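BsaWI endonuclease (PDB 4ZSF) is a restriction endonuclease of the PD-(D/E)XK type that binds DNA and probably cleaves it with the help of divalent metal ions. Local coordinates at residues A[134-148]-A[156-168]. Numbering follows the deposited sequence.
Sequences WLKEQISSNVFDLYI and EYVFGCIQSKTSI. With nucleotides of chain B.
D145 and K165 meet in a salt bridge at the antiparallel hairpin of strands 146-152 and 155-165. OD2 of D145 takes K165 NZ at 2.6 Å on its syn lone pair and the backbone N of S164 at 2.7 Å on its anti lone pair, the latter nearly straight at 172°. The lysine chain, bent at chi2 (-41°), crosses the aspartate at about a right angle, while OD1 of D145 lies close to the like-charged E92. An alanine in place of D145 would probably leave K165 NZ and the S164 amide without this shared acceptor, freeing the lysine end to turn.

L146 with I162 and I148 with G160 form antiparallel hydrogen-bonded pairs, interrupted by two classic bulges. I162 O accepts from both D145 N and L146 N, and I148 O takes F159 N at 3.0 Å plus a weak bond from G160 N. On one side of the hairpin, CG2 of I148 lies over the F159 ring, 4.0 Å from its centroid, and I162 CD1 touches I148 CB.

Aromatic rings gather around C161 on the other side. Its CB stands over the centre of the F144 ring, 3.5 Å from the centroid, while V143 CG1 covers the opposite face. With SG anti to the carbonyl carbon (chi1 -60°), the sulfur meets the W134 ring edge at CZ3, 3.8 Å away, and Y147 CE1 at 3.9 Å, which ties helix 129-140 to the hairpin. CG of Q163 touches the F144 ring edge, while its amide bonds to W220 and D175.

Two donors on one oxygen thus hold the D145 carboxylate beside K165, consistent with the Asp and Lys of a PD-(D/E)XK motif, Q163 taking its second acid position; only the family suggests a catalytic role.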
loop_
_atom_site.group_PDB
_atom_site.type_symbol
_atom_site.label_atom_id
_atom_site.label_comp_id
_atom_site.label_asym_id
_atom_site.label_seq_id
_atom_site.Cartn_x
_atom_site.Cartn_y
_atom_site.Cartn_z
ATOM N N TRP A 134 17.040 -7.337 -18.018
ATOM C CA TRP A 134 15.751 -7.768 -17.495
ATOM C C TRP A 134 15.782 -7.888 -15.954
ATOM O O TRP A 134 14.865 -7.452 -15.262
ATOM C CB TRP A 134 15.356 -9.103 -18.124
ATOM C CG TRP A 134 14.001 -9.573 -17.673
ATOM C CD1 TRP A 134 12.784 -9.186 -18.189
ATOM C CD2 TRP A 134 13.713 -10.465 -16.583
ATOM N NE1 TRP A 134 11.772 -9.830 -17.525
ATOM C CE2 TRP A 134 12.308 -10.606 -16.527
ATOM C CE3 TRP A 134 14.510 -11.182 -15.676
ATOM C CZ2 TRP A 134 11.670 -11.446 -15.587
ATOM C CZ3 TRP A 134 13.879 -12.009 -14.735
ATOM C CH2 TRP A 134 12.470 -12.124 -14.702
ATOM N N LEU A 135 16.855 -8.450 -15.427
ATOM C CA LEU A 135 16.986 -8.546 -13.983
ATOM C C LEU A 135 17.067 -7.168 -13.356
ATOM O O LEU A 135 16.545 -6.938 -12.283
ATOM C CB LEU A 135 18.221 -9.355 -13.599
ATOM C CG LEU A 135 18.091 -10.844 -13.947
ATOM C CD1 LEU A 135 19.499 -11.407 -13.954
ATOM C CD2 LEU A 135 17.145 -11.606 -12.944
ATOM N N LYS A 136 17.783 -6.247 -13.990
ATOM C CA LYS A 136 17.860 -4.900 -13.423
ATOM C C LYS A 136 16.454 -4.271 -13.316
ATOM O O LYS A 136 16.188 -3.573 -12.327
ATOM C CB LYS A 136 18.813 -4.015 -14.258
ATOM C CG LYS A 136 20.299 -4.259 -13.954
ATOM C CD LYS A 136 21.210 -3.492 -14.982
ATOM N N GLU A 137 15.583 -4.541 -14.297
ATOM C CA GLU A 137 14.181 -4.064 -14.271
ATOM C C GLU A 137 13.408 -4.732 -13.144
ATOM O O GLU A 137 12.569 -4.085 -12.527
ATOM C CB GLU A 137 13.394 -4.336 -15.603
ATOM C CG GLU A 137 13.689 -3.352 -16.747
ATOM N N GLN A 138 13.658 -6.026 -12.906
ATOM C CA GLN A 138 12.900 -6.691 -11.811
ATOM C C GLN A 138 13.341 -6.128 -10.448
ATOM O O GLN A 138 12.537 -5.955 -9.539
ATOM C CB GLN A 138 13.113 -8.192 -11.827
ATOM C CG GLN A 138 12.875 -8.817 -13.180
ATOM C CD GLN A 138 11.546 -8.389 -13.771
ATOM O OE1 GLN A 138 10.485 -8.557 -13.151
ATOM N NE2 GLN A 138 11.601 -7.751 -14.951
ATOM N N ILE A 139 14.637 -5.850 -10.318
ATOM C CA ILE A 139 15.202 -5.286 -9.078
ATOM C C ILE A 139 14.604 -3.889 -8.883
ATOM O O ILE A 139 14.202 -3.512 -7.788
ATOM C CB ILE A 139 16.758 -5.212 -9.160
ATOM C CG1 ILE A 139 17.340 -6.639 -9.049
ATOM C CG2 ILE A 139 17.334 -4.235 -8.095
ATOM C CD1 ILE A 139 18.856 -6.763 -9.433
ATOM N N SER A 140 14.556 -3.124 -9.969
ATOM C CA SER A 140 13.996 -1.782 -9.898
ATOM C C SER A 140 12.570 -1.782 -9.330
ATOM O O SER A 140 12.201 -0.899 -8.526
ATOM C CB SER A 140 14.000 -1.118 -11.294
ATOM O OG SER A 140 13.535 0.212 -11.176
ATOM N N SER A 141 11.756 -2.738 -9.778
ATOM C CA SER A 141 10.346 -2.743 -9.406
ATOM C C SER A 141 10.039 -3.676 -8.231
ATOM O O SER A 141 8.880 -3.886 -7.877
ATOM C CB SER A 141 9.507 -3.083 -10.618
ATOM O OG SER A 141 9.972 -4.294 -11.116
ATOM N N ASN A 142 11.100 -4.163 -7.593
ATOM C CA ASN A 142 10.978 -4.891 -6.317
ATOM C C ASN A 142 10.063 -6.099 -6.427
ATOM O O ASN A 142 9.351 -6.463 -5.512
ATOM C CB ASN A 142 10.508 -3.943 -5.194
ATOM C CG ASN A 142 11.502 -2.838 -4.953
ATOM O OD1 ASN A 142 12.631 -3.099 -4.539
ATOM N ND2 ASN A 142 11.109 -1.603 -5.232
ATOM N N VAL A 143 10.179 -6.775 -7.545
ATOM C CA VAL A 143 9.275 -7.821 -7.902
ATOM C C VAL A 143 9.526 -9.147 -7.160
ATOM O O VAL A 143 8.571 -9.859 -6.814
ATOM C CB VAL A 143 9.418 -8.040 -9.441
ATOM C CG1 VAL A 143 8.587 -9.118 -9.863
ATOM C CG2 VAL A 143 9.020 -6.759 -10.144
ATOM N N PHE A 144 10.805 -9.528 -7.063
ATOM C CA PHE A 144 11.197 -10.800 -6.416
ATOM C C PHE A 144 11.970 -10.533 -5.147
ATOM O O PHE A 144 12.782 -9.624 -5.110
ATOM C CB PHE A 144 12.030 -11.625 -7.389
ATOM C CG PHE A 144 11.243 -12.003 -8.608
ATOM C CD1 PHE A 144 10.169 -12.888 -8.498
ATOM C CD2 PHE A 144 11.496 -11.389 -9.841
ATOM C CE1 PHE A 144 9.359 -13.184 -9.669
ATOM C CE2 PHE A 144 10.747 -11.710 -11.000
ATOM C CZ PHE A 144 9.658 -12.556 -10.910
ATOM N N ASP A 145 11.806 -11.395 -4.152
ATOM C CA ASP A 145 12.424 -11.250 -2.836
ATOM C C ASP A 145 13.834 -11.853 -2.852
ATOM O O ASP A 145 14.774 -11.329 -2.265
ATOM C CB ASP A 145 11.526 -11.962 -1.826
ATOM C CG ASP A 145 10.138 -11.317 -1.778
ATOM O OD1 ASP A 145 10.083 -10.055 -1.636
ATOM O OD2 ASP A 145 9.121 -12.025 -1.953
ATOM N N LEU A 146 13.974 -12.940 -3.597
ATOM C CA LEU A 146 15.205 -13.697 -3.626
ATOM C C LEU A 146 15.512 -14.130 -5.060
ATOM O O LEU A 146 14.602 -14.263 -5.872
ATOM C CB LEU A 146 15.075 -14.947 -2.771
ATOM C CG LEU A 146 14.771 -14.726 -1.284
ATOM C CD1 LEU A 146 14.479 -16.107 -0.568
ATOM C CD2 LEU A 146 16.027 -14.089 -0.718
ATOM N N TYR A 147 16.778 -14.395 -5.344
ATOM C CA TYR A 147 17.187 -14.952 -6.633
ATOM C C TYR A 147 18.069 -16.175 -6.375
ATOM O O TYR A 147 18.667 -16.296 -5.281
ATOM C CB TYR A 147 17.957 -13.930 -7.460
ATOM C CG TYR A 147 17.070 -12.795 -7.919
ATOM C CD1 TYR A 147 16.369 -12.893 -9.109
ATOM C CD2 TYR A 147 16.882 -11.672 -7.111
ATOM C CE1 TYR A 147 15.545 -11.834 -9.545
ATOM C CE2 TYR A 147 16.043 -10.605 -7.514
ATOM C CZ TYR A 147 15.375 -10.715 -8.736
ATOM O OH TYR A 147 14.580 -9.655 -9.209
ATOM N N ILE A 148 18.175 -17.073 -7.354
ATOM C CA ILE A 148 19.049 -18.237 -7.113
ATOM C C ILE A 148 20.002 -18.375 -8.286
ATOM O O ILE A 148 19.612 -18.186 -9.468
ATOM C CB ILE A 148 18.235 -19.519 -6.828
ATOM C CG1 ILE A 148 19.159 -20.719 -6.514
ATOM C CG2 ILE A 148 17.210 -19.852 -7.968
ATOM C CD1 ILE A 148 18.365 -21.961 -5.897
ATOM N N GLU A 156 28.978 -17.493 -12.607
ATOM C CA GLU A 156 27.779 -17.640 -11.818
ATOM C C GLU A 156 26.617 -17.069 -12.607
ATOM O O GLU A 156 26.658 -15.913 -13.079
ATOM C CB GLU A 156 27.964 -16.905 -10.455
ATOM C CG GLU A 156 26.762 -17.018 -9.498
ATOM C CD GLU A 156 27.070 -16.523 -8.083
ATOM O OE1 GLU A 156 28.180 -15.925 -7.851
ATOM O OE2 GLU A 156 26.219 -16.754 -7.188
ATOM N N TYR A 157 25.555 -17.870 -12.724
ATOM C CA TYR A 157 24.389 -17.510 -13.521
ATOM C C TYR A 157 23.158 -17.411 -12.662
ATOM O O TYR A 157 22.881 -18.364 -11.963
ATOM C CB TYR A 157 24.120 -18.564 -14.572
ATOM C CG TYR A 157 25.251 -18.679 -15.562
ATOM C CD1 TYR A 157 25.275 -17.873 -16.699
ATOM C CD2 TYR A 157 26.324 -19.572 -15.340
ATOM C CE1 TYR A 157 26.345 -17.982 -17.638
ATOM C CE2 TYR A 157 27.376 -19.673 -16.265
ATOM C CZ TYR A 157 27.375 -18.882 -17.387
ATOM O OH TYR A 157 28.422 -19.012 -18.271
ATOM N N VAL A 158 22.389 -16.316 -12.766
ATOM C CA VAL A 158 21.047 -16.326 -12.167
ATOM C C VAL A 158 20.127 -17.213 -13.021
ATOM O O VAL A 158 19.990 -16.978 -14.217
ATOM C CB VAL A 158 20.457 -14.905 -12.079
ATOM C CG1 VAL A 158 18.981 -14.955 -11.600
ATOM C CG2 VAL A 158 21.305 -14.092 -11.154
ATOM N N PHE A 159 19.470 -18.211 -12.421
ATOM C CA PHE A 159 18.543 -19.030 -13.235
ATOM C C PHE A 159 17.121 -19.002 -12.642
ATOM O O PHE A 159 16.196 -19.536 -13.268
ATOM C CB PHE A 159 19.031 -20.487 -13.344
ATOM C CG PHE A 159 18.956 -21.303 -12.016
ATOM C CD1 PHE A 159 20.023 -21.295 -11.106
ATOM C CD2 PHE A 159 17.801 -22.065 -11.707
ATOM C CE1 PHE A 159 19.948 -22.053 -9.874
ATOM C CE2 PHE A 159 17.741 -22.824 -10.573
ATOM C CZ PHE A 159 18.754 -22.814 -9.651
ATOM N N GLY A 160 16.941 -18.462 -11.423
ATOM C CA GLY A 160 15.605 -18.533 -10.845
ATOM C C GLY A 160 15.244 -17.279 -10.053
ATOM O O GLY A 160 16.150 -16.580 -9.542
ATOM N N CYS A 161 13.937 -16.983 -10.030
ATOM C CA CYS A 161 13.342 -15.830 -9.345
ATOM C C CYS A 161 12.379 -16.392 -8.295
ATOM O O CYS A 161 11.587 -17.305 -8.581
ATOM C CB CYS A 161 12.546 -14.990 -10.359
ATOM S SG CYS A 161 13.542 -14.341 -11.708
ATOM N N ILE A 162 12.450 -15.872 -7.078
ATOM C CA ILE A 162 11.738 -16.452 -5.958
ATOM C C ILE A 162 10.942 -15.391 -5.195
ATOM O O ILE A 162 11.477 -14.327 -4.813
ATOM C CB ILE A 162 12.752 -17.094 -4.955
ATOM C CG1 ILE A 162 13.570 -18.202 -5.660
ATOM C CG2 ILE A 162 12.024 -17.567 -3.669
ATOM C CD1 ILE A 162 14.902 -18.505 -4.878
ATOM N N GLN A 163 9.664 -15.679 -4.965
ATOM C CA GLN A 163 8.809 -14.825 -4.107
ATOM C C GLN A 163 8.720 -15.484 -2.764
ATOM O O GLN A 163 8.477 -16.664 -2.697
ATOM C CB GLN A 163 7.447 -14.665 -4.714
ATOM C CG GLN A 163 7.558 -13.875 -6.078
ATOM C CD GLN A 163 6.240 -13.836 -6.849
ATOM O OE1 GLN A 163 5.340 -14.644 -6.618
ATOM N NE2 GLN A 163 6.107 -12.851 -7.713
ATOM N N SER A 164 8.925 -14.752 -1.672
ATOM C CA SER A 164 8.932 -15.464 -0.391
ATOM C C SER A 164 8.084 -14.702 0.578
ATOM O O SER A 164 8.576 -13.713 1.102
ATOM C CB SER A 164 10.366 -15.632 0.163
ATOM O OG SER A 164 10.912 -14.393 0.620
ATOM N N LYS A 165 6.848 -15.193 0.806
ATOM C CA LYS A 165 5.755 -14.499 1.494
ATOM C C LYS A 165 5.378 -15.105 2.835
ATOM O O LYS A 165 5.308 -16.335 2.962
ATOM C CB LYS A 165 4.537 -14.522 0.599
ATOM C CG LYS A 165 4.783 -13.829 -0.765
ATOM C CD LYS A 165 5.607 -12.520 -0.610
ATOM C CE LYS A 165 6.027 -11.961 -1.991
ATOM N NZ LYS A 165 6.894 -10.749 -1.887
ATOM N N THR A 166 5.105 -14.264 3.840
ATOM C CA THR A 166 4.855 -14.773 5.165
ATOM C C THR A 166 3.355 -14.931 5.321
ATOM O O THR A 166 2.876 -15.515 6.281
ATOM C CB THR A 166 5.388 -13.819 6.262
ATOM O OG1 THR A 166 4.977 -12.499 5.925
ATOM C CG2 THR A 166 6.895 -13.828 6.281
ATOM N N SER A 167 2.623 -14.335 4.391
ATOM C CA SER A 167 1.217 -14.609 4.265
ATOM C C SER A 167 0.979 -14.938 2.786
ATOM O O SER A 167 1.307 -14.140 1.905
ATOM C CB SER A 167 0.376 -13.417 4.714
ATOM O OG SER A 167 0.576 -12.341 3.812
ATOM N N ILE A 168 0.444 -16.124 2.517
ATOM C CA ILE A 168 0.000 -16.460 1.172
ATOM C C ILE A 168 -1.389 -15.886 0.971
ATOM O O ILE A 168 -2.050 -16.164 -0.020
ATOM C CB ILE A 168 -0.035 -17.982 0.942
ATOM P P DA B 5 8.764 2.650 -4.715
ATOM O OP1 DA B 5 9.229 1.869 -5.844
ATOM O OP2 DA B 5 7.422 3.279 -4.668
ATOM O "O5'" DA B 5 8.684 1.715 -3.385
ATOM C "C5'" DA B 5 9.779 0.879 -3.118
ATOM C "C4'" DA B 5 9.441 -0.100 -2.025
ATOM O "O4'" DA B 5 9.419 0.596 -0.756
ATOM C "C3'" DA B 5 8.116 -0.792 -2.186
ATOM O "O3'" DA B 5 8.315 -2.195 -1.983
ATOM C "C2'" DA B 5 7.216 -0.175 -1.120
ATOM C "C1'" DA B 5 8.241 0.349 -0.080
ATOM N N9 DA B 5 7.916 1.621 0.544
ATOM C C8 DA B 5 7.470 2.772 -0.087
ATOM N N7 DA B 5 7.262 3.777 0.746
ATOM C C5 DA B 5 7.700 3.271 2.018
ATOM C C6 DA B 5 7.787 3.842 3.326
ATOM N N6 DA B 5 7.497 5.152 3.628
ATOM N N1 DA B 5 8.254 3.046 4.324
ATOM C C2 DA B 5 8.619 1.778 4.039
ATOM N N3 DA B 5 8.564 1.132 2.868
ATOM C C4 DA B 5 8.131 1.958 1.880
#